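PDB 4NJ5: histone-lysine N-methyltransferase family member SUVH9 from Arabidopsis thaliana, which plays a role in gene silencing and may bind methylated DNA and recruit RNA polymerase V to chromatin, without binding S-adenosyl-L-methionine or showing methyltransferase activity. Local coordinates for residues N306-G311 with H338-A343; K317-I322 with R436-D441; V471-H476 with M482-M487. One frame throughout, in Å; residues are numbered along the deposited sequence.

Interaction 1 of 3, residues N306-G311 with H338-A343. With ZN (zinc ion), chain C; ZN (zinc ion), chain B; ZN (zinc ion), chain D.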
ATOM      1  N   ASN A 306       0.195  -9.244 -28.837  1.00 37.49           N
ATOM      2  CA  ASN A 306      -0.756  -8.339 -28.193  1.00 37.39           C
ATOM      3  C   ASN A 306      -0.632  -8.300 -26.673  1.00 32.72           C
ATOM      4  O   ASN A 306      -1.542  -7.830 -25.983  1.00 27.82           O
ATOM      5  CB  ASN A 306      -2.193  -8.688 -28.577  1.00 50.92           C
ATOM      6  CG  ASN A 306      -2.651  -7.969 -29.823  1.00 57.85           C
ATOM      7  OD1 ASN A 306      -2.739  -6.742 -29.847  1.00 61.73           O
ATOM      8  ND2 ASN A 306      -2.958  -8.729 -30.866  1.00 59.81           N
ATOM      9  N   GLY A 307       0.492  -8.787 -26.156  1.00 29.39           N
ATOM     10  CA  GLY A 307       0.703  -8.854 -24.721  1.00 28.58           C
ATOM     11  C   GLY A 307       0.472 -10.257 -24.191  1.00 28.41           C
ATOM     12  O   GLY A 307      -0.383 -10.982 -24.700  1.00 24.85           O
ATOM     13  N   CYS A 308       1.236 -10.648 -23.175  1.00 23.00           N
ATOM     14  CA  CYS A 308       1.086 -11.980 -22.598  1.00 26.54           C
ATOM     15  C   CYS A 308      -0.282 -12.160 -21.963  1.00 22.77           C
ATOM     16  O   CYS A 308      -0.710 -11.349 -21.147  1.00 22.06           O
ATOM     17  CB  CYS A 308       2.179 -12.272 -21.565  1.00 28.75           C
ATOM     18  SG  CYS A 308       3.809 -12.599 -22.266  1.00 25.26           S
ATOM     19  N   GLY A 309      -0.966 -13.224 -22.358  1.00 23.62           N
ATOM     20  CA  GLY A 309      -2.216 -13.614 -21.738  1.00 23.70           C
ATOM     21  C   GLY A 309      -2.022 -14.920 -20.995  1.00 23.94           C
ATOM     22  O   GLY A 309      -1.392 -14.951 -19.941  1.00 22.76           O
ATOM     23  N   SER A 310      -2.549 -16.005 -21.556  1.00 31.68           N
ATOM     24  CA  SER A 310      -2.440 -17.326 -20.943  1.00 34.88           C
ATOM     25  C   SER A 310      -1.932 -18.371 -21.931  1.00 36.18           C
ATOM     26  O   SER A 310      -2.241 -18.315 -23.120  1.00 39.54           O
ATOM     27  CB  SER A 310      -3.796 -17.775 -20.393  1.00 47.41           C
ATOM     28  OG  SER A 310      -4.122 -17.096 -19.193  1.00 51.40           O
ATOM     29  N   GLY A 311      -1.153 -19.323 -21.431  1.00 37.09           N
ATOM     30  CA  GLY A 311      -0.733 -20.463 -22.225  1.00 36.82           C
ATOM     31  C   GLY A 311       0.454 -20.238 -23.143  1.00 37.42           C
ATOM     32  O   GLY A 311       0.688 -21.027 -24.060  1.00 42.31           O
ATOM     33  N   HIS A 338      10.490 -14.880 -14.302  1.00 19.28           N
ATOM     34  CA  HIS A 338      10.980 -14.694 -15.663  1.00 19.51           C
ATOM     35  C   HIS A 338      10.111 -13.678 -16.396  1.00 19.19           C
ATOM     36  O   HIS A 338       9.007 -13.998 -16.846  1.00 19.42           O
ATOM     37  CB  HIS A 338      10.979 -16.019 -16.432  1.00 20.56           C
ATOM     38  CG  HIS A 338      11.854 -17.076 -15.833  1.00 25.76           C
ATOM     39  ND1 HIS A 338      13.166 -17.256 -16.209  1.00 26.24           N
ATOM     40  CD2 HIS A 338      11.599 -18.015 -14.891  1.00 24.91           C
ATOM     41  CE1 HIS A 338      13.687 -18.260 -15.521  1.00 27.32           C
ATOM     42  NE2 HIS A 338      12.756 -18.737 -14.717  1.00 27.48           N
ATOM     43  N   GLU A 339      10.602 -12.447 -16.503  1.00 18.78           N
ATOM     44  CA  GLU A 339       9.909 -11.425 -17.277  1.00 18.70           C
ATOM     45  C   GLU A 339      10.242 -11.588 -18.751  1.00 19.62           C
ATOM     46  O   GLU A 339      11.237 -12.217 -19.100  1.00 20.19           O
ATOM     47  CB  GLU A 339      10.281 -10.018 -16.796  1.00 18.10           C
ATOM     48  CG  GLU A 339       9.597  -9.616 -15.498  1.00 23.90           C
ATOM     49  CD  GLU A 339       9.870  -8.177 -15.097  1.00 21.48           C
ATOM     50  OE1 GLU A 339      10.419  -7.409 -15.920  1.00 17.22           O
ATOM     51  OE2 GLU A 339       9.525  -7.816 -13.952  1.00 19.51           O
ATOM     52  N   CYS A 340       9.405 -11.031 -19.616  1.00 26.55           N
ATOM     53  CA  CYS A 340       9.688 -11.048 -21.043  1.00 23.54           C
ATOM     54  C   CYS A 340      10.889 -10.166 -21.351  1.00 25.02           C
ATOM     55  O   CYS A 340      11.100  -9.143 -20.703  1.00 20.47           O
ATOM     56  CB  CYS A 340       8.475 -10.580 -21.834  1.00 21.30           C
ATOM     57  SG  CYS A 340       7.031 -11.623 -21.603  1.00 23.58           S
ATOM     58  N   GLY A 341      11.678 -10.574 -22.339  1.00 34.01           N
ATOM     59  CA  GLY A 341      12.841  -9.812 -22.753  1.00 35.18           C
ATOM     60  C   GLY A 341      12.825  -9.489 -24.235  1.00 36.78           C
ATOM     61  O   GLY A 341      11.775  -9.544 -24.880  1.00 24.22           O
ATOM     62  N   SER A 342      13.996  -9.161 -24.778  1.00 31.45           N
ATOM     63  CA  SER A 342      14.108  -8.760 -26.175  1.00 31.02           C
ATOM     64  C   SER A 342      13.741  -9.890 -27.134  1.00 33.00           C
ATOM     65  O   SER A 342      13.330  -9.640 -28.265  1.00 36.65           O
ATOM     66  CB  SER A 342      15.515  -8.233 -26.477  1.00 32.85           C
ATOM     67  OG  SER A 342      16.506  -9.200 -26.175  1.00 34.62           O
ATOM     68  N   ALA A 343      13.884 -11.130 -26.680  1.00 38.12           N
ATOM     69  CA  ALA A 343      13.516 -12.275 -27.503  1.00 40.23           C
ATOM     70  C   ALA A 343      11.995 -12.424 -27.616  1.00 38.50           C
ATOM     71  O   ALA A 343      11.495 -13.085 -28.526  1.00 39.52           O
ATOM     72  CB  ALA A 343      14.151 -13.553 -26.967  1.00 27.89           C
TER
HETATM   73 ZN    ZN C 802       5.064 -10.713 -22.638  0.90 28.62          ZN
HETATM   74 ZN    ZN B 801       7.583 -13.387 -23.079  1.00 32.13          ZN
HETATM   75 ZN    ZN D 803       3.710 -14.352 -23.747  1.00 36.20          ZN
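Cys308 and Cys340 meet through their sulfurs, and a zinc ion lies between them. The zinc of chain C is held by Cys308 SG at 2.3 Å and by Cys340 SG at 2.4 Å. The two SG atoms are 3.4 Å apart. The angle at this zinc between the two sulfurs is about 94°, tighter than an ideal tetrahedron. Each thiolate also bridges to a second metal. Cys308 SG binds the zinc of chain D at 2.3 Å, and Cys340 SG binds the zinc of chain B at 2.4 Å. The angle at each sulfur between its two zinc ions is about 123° for Cys308 and 102° for Cys340. Sharing of a thiolate by two cations probably lowers its basicity. Both side chains set SG anti to the carbonyl carbon, which directs the sulfurs inward from facing loops.

Cys346 and Cys350 complete the site between Cys308 and Cys340. Cys302 bridges the other two metals and closes the triangular pre-SET cluster. Cys304 and Cys312 complete the chain D site, Cys314 and Cys344 the chain B site. Cys340 has a backbone hydrogen bond with Asn352, and Gly309 O accepts one from Arg351 NH2. The 306-311 loop runs toward helix 313-317. Segment 338-343 leaves strand 337-338, which pairs in parallel with strand 469-475.

Interaction 2 of 3, residues K317-I322 with R436-D441; sequences KNSGEI and RPSYPD
Ser319 packs against Ser438 and Pro440 with both atoms of its short side chain. Ser319 CB lies 3.7 Å from Ser438 OG and 3.9 Å from Ser438 O. Ser438 is poorly ordered, so that part of the contact is less certain. Beyond CB, the hydroxyl stands anti to the carbonyl carbon (chi1 -64°). This brings Ser319 OG to the Pro440 ring, 3.4 Å from CG and 3.6 Å from CD.

Ser319 has positive phi. It is the C-prime residue of the Schellman motif that ends helix 313-317, and it also sits in a type I' turn from Asn318 to Glu321. The turn is closed by Glu321 N bonding to Asn318 O at 3.0 Å. Past the turn, Glu321 reaches Pro437 with an extended chain. Glu321 OE1 lies 3.6 Å from Pro437 CB and equally near Pro437 CG. Its OE2 forms a salt bridge with Arg332, against which the side chain of Pro437 also packs.

No hydrogen bond joins the two segments. Oxygens of the pre-SET turn rest on proline methylenes of the SET-domain loop. The contact is therefore one of van der Waals fit at the surface, and the charge of Glu321 is probably balanced largely by Arg332.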
ATOM      1  N   LYS A 317       7.570 -20.897 -18.379  1.00 29.42           N
ATOM      2  CA  LYS A 317       8.828 -20.603 -17.691  1.00 30.07           C
ATOM      3  C   LYS A 317       8.571 -20.206 -16.241  1.00 28.97           C
ATOM      4  O   LYS A 317       9.422 -20.403 -15.376  1.00 27.44           O
ATOM      5  CB  LYS A 317       9.602 -19.490 -18.418  1.00 30.29           C
ATOM      6  CG  LYS A 317       9.961 -19.799 -19.866  1.00 30.15           C
ATOM      7  CD  LYS A 317      10.664 -18.615 -20.552  1.00 31.18           C
ATOM      8  CE  LYS A 317      12.092 -18.446 -20.052  1.00 31.94           C
ATOM      9  NZ  LYS A 317      12.596 -17.057 -20.239  1.00 32.22           N
ATOM     10  N   ASN A 318       7.389 -19.648 -15.995  1.00 22.52           N
ATOM     11  CA  ASN A 318       6.983 -19.220 -14.660  1.00 21.76           C
ATOM     12  C   ASN A 318       6.054 -20.230 -13.984  1.00 22.41           C
ATOM     13  O   ASN A 318       5.106 -19.855 -13.295  1.00 22.00           O
ATOM     14  CB  ASN A 318       6.323 -17.836 -14.720  1.00 20.76           C
ATOM     15  CG  ASN A 318       7.311 -16.730 -15.078  1.00 25.18           C
ATOM     16  OD1 ASN A 318       7.988 -16.183 -14.207  1.00 23.88           O
ATOM     17  ND2 ASN A 318       7.390 -16.394 -16.362  1.00 23.50           N
ATOM     18  N   SER A 319       6.326 -21.512 -14.210  1.00 23.58           N
ATOM     19  CA  SER A 319       5.593 -22.605 -13.566  1.00 28.52           C
ATOM     20  C   SER A 319       4.091 -22.571 -13.822  1.00 28.84           C
ATOM     21  O   SER A 319       3.301 -23.006 -12.983  1.00 32.96           O
ATOM     22  CB  SER A 319       5.863 -22.631 -12.058  1.00 28.97           C
ATOM     23  OG  SER A 319       7.228 -22.903 -11.792  1.00 34.22           O
ATOM     24  N   GLY A 320       3.701 -22.047 -14.978  1.00 28.33           N
ATOM     25  CA  GLY A 320       2.303 -22.019 -15.363  1.00 24.68           C
ATOM     26  C   GLY A 320       1.547 -20.779 -14.921  1.00 26.68           C
ATOM     27  O   GLY A 320       0.343 -20.678 -15.142  1.00 23.84           O
ATOM     28  N   GLU A 321       2.238 -19.823 -14.309  1.00 22.52           N
ATOM     29  CA  GLU A 321       1.560 -18.614 -13.852  1.00 21.60           C
ATOM     30  C   GLU A 321       2.411 -17.357 -13.991  1.00 20.59           C
ATOM     31  O   GLU A 321       3.439 -17.219 -13.334  1.00 20.18           O
ATOM     32  CB  GLU A 321       1.085 -18.767 -12.405  1.00 27.90           C
ATOM     33  CG  GLU A 321       0.142 -17.658 -11.957  1.00 29.96           C
ATOM     34  CD  GLU A 321      -0.143 -17.688 -10.469  1.00 32.75           C
ATOM     35  OE1 GLU A 321       0.766 -18.051  -9.694  1.00 39.21           O
ATOM     36  OE2 GLU A 321      -1.276 -17.347 -10.074  1.00 30.60           O
ATOM     37  N   ILE A 322       1.969 -16.448 -14.854  1.00 30.00           N
ATOM     38  CA  ILE A 322       2.608 -15.150 -15.014  1.00 23.28           C
ATOM     39  C   ILE A 322       2.588 -14.417 -13.678  1.00 21.79           C
ATOM     40  O   ILE A 322       1.545 -14.304 -13.040  1.00 23.65           O
ATOM     41  CB  ILE A 322       1.890 -14.303 -16.077  1.00 22.30           C
ATOM     42  CG1 ILE A 322       1.898 -15.018 -17.428  1.00 23.34           C
ATOM     43  CG2 ILE A 322       2.551 -12.942 -16.209  1.00 25.96           C
ATOM     44  CD1 ILE A 322       3.247 -15.016 -18.112  1.00 20.67           C
ATOM     45  N   ARG A 436      -2.740 -23.609  -4.135  1.00 43.29           N
ATOM     46  CA  ARG A 436      -1.673 -22.678  -4.480  1.00 43.09           C
ATOM     47  C   ARG A 436      -0.879 -23.207  -5.666  1.00 42.85           C
ATOM     48  O   ARG A 436      -0.439 -24.357  -5.659  1.00 43.18           O
ATOM     49  CB  ARG A 436      -0.735 -22.431  -3.297  1.00 36.46           C
ATOM     50  CG  ARG A 436       0.130 -21.193  -3.481  1.00 33.83           C
ATOM     51  CD  ARG A 436       1.316 -21.165  -2.533  1.00 32.41           C
ATOM     52  NE  ARG A 436       1.991 -19.869  -2.568  1.00 32.52           N
ATOM     53  CZ  ARG A 436       2.873 -19.507  -3.496  1.00 28.12           C
ATOM     54  NH1 ARG A 436       3.198 -20.342  -4.471  1.00 31.80           N
ATOM     55  NH2 ARG A 436       3.431 -18.306  -3.445  1.00 23.79           N
ATOM     56  N   PRO A 437      -0.710 -22.371  -6.700  1.00 44.51           N
ATOM     57  CA  PRO A 437       0.138 -22.716  -7.841  1.00 48.80           C
ATOM     58  C   PRO A 437       1.546 -23.050  -7.370  1.00 55.20           C
ATOM     59  O   PRO A 437       1.999 -22.507  -6.363  1.00 55.07           O
ATOM     60  CB  PRO A 437       0.146 -21.429  -8.664  1.00 39.03           C
ATOM     61  CG  PRO A 437      -1.158 -20.794  -8.355  1.00 38.09           C
ATOM     62  CD  PRO A 437      -1.396 -21.083  -6.899  1.00 39.93           C
ATOM     63  N   SER A 438       2.224 -23.932  -8.093  1.00 76.47           N
ATOM     64  CA  SER A 438       3.519 -24.448  -7.665  1.00 77.34           C
ATOM     65  C   SER A 438       4.602 -23.379  -7.452  1.00 74.45           C
ATOM     66  O   SER A 438       4.790 -22.480  -8.275  1.00 73.19           O
ATOM     67  CB  SER A 438       4.007 -25.530  -8.636  1.00 66.41           C
ATOM     68  OG  SER A 438       4.058 -25.052  -9.969  1.00 66.17           O
ATOM     69  N   TYR A 439       5.286 -23.491  -6.315  1.00 49.56           N
ATOM     70  CA  TYR A 439       6.479 -22.715  -5.982  1.00 44.62           C
ATOM     71  C   TYR A 439       7.640 -23.698  -6.077  1.00 43.49           C
ATOM     72  O   TYR A 439       7.925 -24.424  -5.123  1.00 44.60           O
ATOM     73  CB  TYR A 439       6.363 -22.197  -4.544  1.00 46.17           C
ATOM     74  CG  TYR A 439       7.433 -21.215  -4.084  1.00 41.98           C
ATOM     75  CD1 TYR A 439       8.728 -21.634  -3.806  1.00 39.52           C
ATOM     76  CD2 TYR A 439       7.123 -19.880  -3.873  1.00 36.34           C
ATOM     77  CE1 TYR A 439       9.688 -20.742  -3.365  1.00 38.75           C
ATOM     78  CE2 TYR A 439       8.073 -18.981  -3.433  1.00 32.67           C
ATOM     79  CZ  TYR A 439       9.353 -19.418  -3.182  1.00 36.92           C
ATOM     80  OH  TYR A 439      10.300 -18.528  -2.747  1.00 39.18           O
ATOM     81  N   PRO A 440       8.312 -23.738  -7.236  1.00 57.08           N
ATOM     82  CA  PRO A 440       9.303 -24.788  -7.506  1.00 56.69           C
ATOM     83  C   PRO A 440      10.538 -24.752  -6.601  1.00 58.80           C
ATOM     84  O   PRO A 440      11.019 -23.678  -6.234  1.00 59.28           O
ATOM     85  CB  PRO A 440       9.707 -24.526  -8.967  1.00 32.68           C
ATOM     86  CG  PRO A 440       9.407 -23.082  -9.194  1.00 30.70           C
ATOM     87  CD  PRO A 440       8.212 -22.766  -8.340  1.00 33.41           C
ATOM     88  N   ASP A 441      11.036 -25.932  -6.243  1.00 45.98           N
ATOM     89  CA  ASP A 441      12.266 -26.039  -5.472  1.00 47.80           C
ATOM     90  C   ASP A 441      13.452 -25.839  -6.405  1.00 45.35           C
ATOM     91  O   ASP A 441      13.770 -26.712  -7.208  1.00 45.93           O
ATOM     92  CB  ASP A 441      12.362 -27.406  -4.789  1.00 65.35           C
ATOM     93  CG  ASP A 441      13.453 -27.459  -3.730  1.00 70.83           C
ATOM     94  OD1 ASP A 441      14.644 -27.551  -4.097  1.00 72.34           O
ATOM     95  OD2 ASP A 441      13.115 -27.418  -2.528  1.00 72.70           O
TER

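Interaction 3 of 3, residues V471-H476 with M482-M487; sequences VQFVLH and MFPRVM
Met487 sets CG anti to its carbonyl carbon (chi1 -59°) and then bends at chi2 (-64°), which brings it to Val474 and His476. Met487 CG lies 3.7 Å from Val474 CB. The rest of the chain carries CE to the edge of the His476 ring, near its plane. His476 holds CG between its backbone N and carbonyl carbon. That brings His476 NE2 to 3.6 Å from Arg485 CD. The imidazole and guanidinium planes are 27° apart. Arg485 runs on extended to salt bridges with Glu389 and Asp477.

Gln472, Val474, Arg485 and Met487 share one face of the sheet, though the end of the Gln472 side chain leads away. On the other face Phe473 and Val486 lie side by side, with Phe473 CE1 4.0 Å from Val486 CG2. Three further apolar contacts join the segments. Pro484 CG sits 3.8 Å from Phe473 CB. Val471 CG1 meets Val486 CG1 at 3.7 Å. Leu475 CD2 rests on Pro484.

Gln472 and Met487 exchange two nearly straight N-H...O bonds of 2.9 Å. Val474 and Arg485 exchange another two. Between them, Phe473 and Val486 form the non-hydrogen-bonded pair, and Phe473 CA makes a CA-H...O contact with Arg485 O. This is an antiparallel beta hairpin. It belongs to a four-stranded mixed sheet in which the SET-domain hairpin is flanked by strand 386-389 and by pre-SET strand 337-338.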
ATOM      1  N   VAL A 471      11.104  -9.315  -1.155  1.00 20.74           N
ATOM      2  CA  VAL A 471      12.093  -9.473  -2.208  1.00 19.94           C
ATOM      3  C   VAL A 471      11.654 -10.552  -3.198  1.00 19.02           C
ATOM      4  O   VAL A 471      11.112 -11.586  -2.801  1.00 18.83           O
ATOM      5  CB  VAL A 471      13.463  -9.854  -1.604  1.00 30.53           C
ATOM      6  CG1 VAL A 471      14.476 -10.164  -2.696  1.00 33.33           C
ATOM      7  CG2 VAL A 471      13.969  -8.743  -0.695  1.00 28.35           C
ATOM      8  N   GLN A 472      11.874 -10.293  -4.485  1.00 17.23           N
ATOM      9  CA  GLN A 472      11.692 -11.300  -5.526  1.00 17.33           C
ATOM     10  C   GLN A 472      12.894 -11.301  -6.463  1.00 22.88           C
ATOM     11  O   GLN A 472      13.395 -10.241  -6.845  1.00 27.10           O
ATOM     12  CB  GLN A 472      10.418 -11.031  -6.331  1.00 16.45           C
ATOM     13  CG  GLN A 472       9.119 -11.189  -5.548  1.00 19.62           C
ATOM     14  CD  GLN A 472       8.741 -12.641  -5.310  1.00 19.87           C
ATOM     15  OE1 GLN A 472       7.971 -13.230  -6.075  1.00 20.33           O
ATOM     16  NE2 GLN A 472       9.277 -13.223  -4.238  1.00 19.64           N
ATOM     17  N   PHE A 473      13.356 -12.490  -6.835  1.00 20.54           N
ATOM     18  CA  PHE A 473      14.430 -12.606  -7.814  1.00 22.62           C
ATOM     19  C   PHE A 473      13.865 -12.632  -9.236  1.00 23.96           C
ATOM     20  O   PHE A 473      13.036 -13.482  -9.572  1.00 20.24           O
ATOM     21  CB  PHE A 473      15.303 -13.837  -7.535  1.00 24.73           C
ATOM     22  CG  PHE A 473      16.058 -13.761  -6.232  1.00 28.39           C
ATOM     23  CD1 PHE A 473      16.995 -12.762  -6.015  1.00 30.58           C
ATOM     24  CD2 PHE A 473      15.833 -14.690  -5.227  1.00 31.89           C
ATOM     25  CE1 PHE A 473      17.690 -12.686  -4.815  1.00 33.81           C
ATOM     26  CE2 PHE A 473      16.528 -14.621  -4.026  1.00 35.13           C
ATOM     27  CZ  PHE A 473      17.457 -13.617  -3.821  1.00 33.65           C
ATOM     28  N   VAL A 474      14.333 -11.702 -10.052  1.00 21.65           N
ATOM     29  CA  VAL A 474      13.848 -11.487 -11.371  1.00 20.11           C
ATOM     30  C   VAL A 474      14.887 -11.519 -12.476  1.00 27.46           C
ATOM     31  O   VAL A 474      15.954 -11.021 -12.361  1.00 29.11           O
ATOM     32  CB  VAL A 474      13.045 -10.202 -11.457  1.00 17.97           C
ATOM     33  CG1 VAL A 474      12.642  -9.903 -12.863  1.00 16.97           C
ATOM     34  CG2 VAL A 474      11.852 -10.275 -10.566  1.00 16.62           C
ATOM     35  N   LEU A 475      14.502 -12.120 -13.578  1.00 29.32           N
ATOM     36  CA  LEU A 475      15.281 -12.093 -14.769  1.00 28.86           C
ATOM     37  C   LEU A 475      14.557 -11.355 -15.848  1.00 31.69           C
ATOM     38  O   LEU A 475      13.394 -11.568 -16.081  1.00 33.90           O
ATOM     39  CB  LEU A 475      15.578 -13.491 -15.218  1.00 19.94           C
ATOM     40  CG  LEU A 475      16.545 -14.259 -14.384  1.00 22.12           C
ATOM     41  CD1 LEU A 475      16.479 -15.698 -14.788  1.00 21.67           C
ATOM     42  CD2 LEU A 475      17.944 -13.710 -14.532  1.00 22.44           C
ATOM     43  N   HIS A 476      15.240 -10.438 -16.492  1.00 36.51           N
ATOM     44  CA  HIS A 476      14.714  -9.855 -17.691  1.00 37.06           C
ATOM     45  C   HIS A 476      15.713  -9.626 -18.762  1.00 37.75           C
ATOM     46  O   HIS A 476      15.533 -10.050 -19.876  1.00 41.42           O
ATOM     47  CB  HIS A 476      13.878  -8.630 -17.433  1.00 24.98           C
ATOM     48  CG  HIS A 476      14.618  -7.528 -16.806  1.00 24.69           C
ATOM     49  ND1 HIS A 476      15.268  -6.630 -17.500  1.00 29.11           N
ATOM     50  CD2 HIS A 476      14.790  -7.208 -15.509  1.00 20.42           C
ATOM     51  CE1 HIS A 476      15.824  -5.780 -16.674  1.00 27.03           C
ATOM     52  NE2 HIS A 476      15.504  -6.124 -15.468  1.00 23.70           N
ATOM     53  N   MET A 482      22.101 -18.020 -12.076  1.00 31.31           N
ATOM     54  CA  MET A 482      23.016 -17.717 -10.980  1.00 29.30           C
ATOM     55  C   MET A 482      22.962 -16.246 -10.577  1.00 25.98           C
ATOM     56  O   MET A 482      23.279 -15.898  -9.439  1.00 26.18           O
ATOM     57  CB  MET A 482      24.448 -18.093 -11.365  1.00 41.54           C
ATOM     58  CG  MET A 482      24.618 -19.517 -11.888  1.00 46.71           C
ATOM     59  SD  MET A 482      24.581 -20.790 -10.608  1.00109.93           S
ATOM     60  CE  MET A 482      22.844 -21.236 -10.582  1.00 66.03           C
ATOM     61  N   PHE A 483      22.560 -15.385 -11.506  1.00 25.71           N
ATOM     62  CA  PHE A 483      22.596 -13.947 -11.254  1.00 27.79           C
ATOM     63  C   PHE A 483      21.294 -13.194 -11.539  1.00 26.03           C
ATOM     64  O   PHE A 483      21.293 -12.236 -12.309  1.00 23.32           O
ATOM     65  CB  PHE A 483      23.738 -13.307 -12.044  1.00 31.89           C
ATOM     66  CG  PHE A 483      25.094 -13.538 -11.445  1.00 37.53           C
ATOM     67  CD1 PHE A 483      25.503 -12.819 -10.335  1.00 37.49           C
ATOM     68  CD2 PHE A 483      25.964 -14.467 -11.995  1.00 41.09           C
ATOM     69  CE1 PHE A 483      26.751 -13.025  -9.782  1.00 39.98           C
ATOM     70  CE2 PHE A 483      27.215 -14.678 -11.443  1.00 42.96           C
ATOM     71  CZ  PHE A 483      27.609 -13.955 -10.336  1.00 42.41           C
ATOM     72  N   PRO A 484      20.185 -13.600 -10.901  1.00 20.94           N
ATOM     73  CA  PRO A 484      18.963 -12.831 -11.140  1.00 19.97           C
ATOM     74  C   PRO A 484      19.037 -11.493 -10.423  1.00 19.75           C
ATOM     75  O   PRO A 484      19.843 -11.333  -9.509  1.00 19.55           O
ATOM     76  CB  PRO A 484      17.882 -13.699 -10.500  1.00 19.83           C
ATOM     77  CG  PRO A 484      18.590 -14.380  -9.383  1.00 24.29           C
ATOM     78  CD  PRO A 484      19.984 -14.654  -9.889  1.00 24.60           C
ATOM     79  N   ARG A 485      18.209 -10.541 -10.829  1.00 23.33           N
ATOM     80  CA  ARG A 485      18.172  -9.257 -10.149  1.00 18.07           C
ATOM     81  C   ARG A 485      17.349  -9.338  -8.867  1.00 17.63           C
ATOM     82  O   ARG A 485      16.550 -10.256  -8.680  1.00 17.62           O
ATOM     83  CB  ARG A 485      17.641  -8.165 -11.079  1.00 17.71           C
ATOM     84  CG  ARG A 485      18.496  -7.994 -12.323  1.00 18.48           C
ATOM     85  CD  ARG A 485      18.161  -6.734 -13.089  1.00 18.21           C
ATOM     86  NE  ARG A 485      19.110  -6.530 -14.177  1.00 20.92           N
ATOM     87  CZ  ARG A 485      20.206  -5.784 -14.090  1.00 22.78           C
ATOM     88  NH1 ARG A 485      21.016  -5.665 -15.136  1.00 20.34           N
ATOM     89  NH2 ARG A 485      20.492  -5.152 -12.959  1.00 19.17           N
ATOM     90  N   VAL A 486      17.572  -8.378  -7.979  1.00 17.41           N
ATOM     91  CA  VAL A 486      16.850  -8.307  -6.722  1.00 19.08           C
ATOM     92  C   VAL A 486      15.821  -7.192  -6.832  1.00 18.28           C
ATOM     93  O   VAL A 486      16.180  -6.015  -6.913  1.00 21.18           O
ATOM     94  CB  VAL A 486      17.816  -8.018  -5.551  1.00 27.66           C
ATOM     95  CG1 VAL A 486      17.097  -8.125  -4.217  1.00 22.87           C
ATOM     96  CG2 VAL A 486      19.008  -8.972  -5.602  1.00 26.12           C
ATOM     97  N   MET A 487      14.543  -7.561  -6.861  1.00 17.15           N
ATOM     98  CA  MET A 487      13.476  -6.584  -7.040  1.00 16.86           C
ATOM     99  C   MET A 487      12.594  -6.492  -5.801  1.00 16.17           C
ATOM    100  O   MET A 487      12.211  -7.509  -5.224  1.00 18.18           O
ATOM    101  CB  MET A 487      12.633  -6.930  -8.267  1.00 19.18           C
ATOM    102  CG  MET A 487      13.426  -6.990  -9.565  1.00 16.22           C
ATOM    103  SD  MET A 487      14.136  -5.397 -10.004  1.00 22.81           S
ATOM    104  CE  MET A 487      14.724  -5.720 -11.668  1.00 16.43           C
TER

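In the fold
Segment 338-343 ties the three interactions together. His338 N lies 2.8 Å from Asn318 OD1, a probable hydrogen bond between interaction 1 and interaction 2. Glu339 N lies 3.0 Å from Leu475 O, a probable hydrogen bond between interaction 1 and interaction 3. The centre of interaction 1 is 15 Å from that of interaction 2 and 17 Å from that of interaction 3. Interactions 2 and 3 do not touch; their nearest atoms are about 6 Å apart. The metals lie at interaction 1. The side chain of Glu321 lies about 12 Å, and that of His476 about 10 Å, from a bound zinc ion. Pre-SET and SET parts meet here both at the 436-441 loop and at the hairpin.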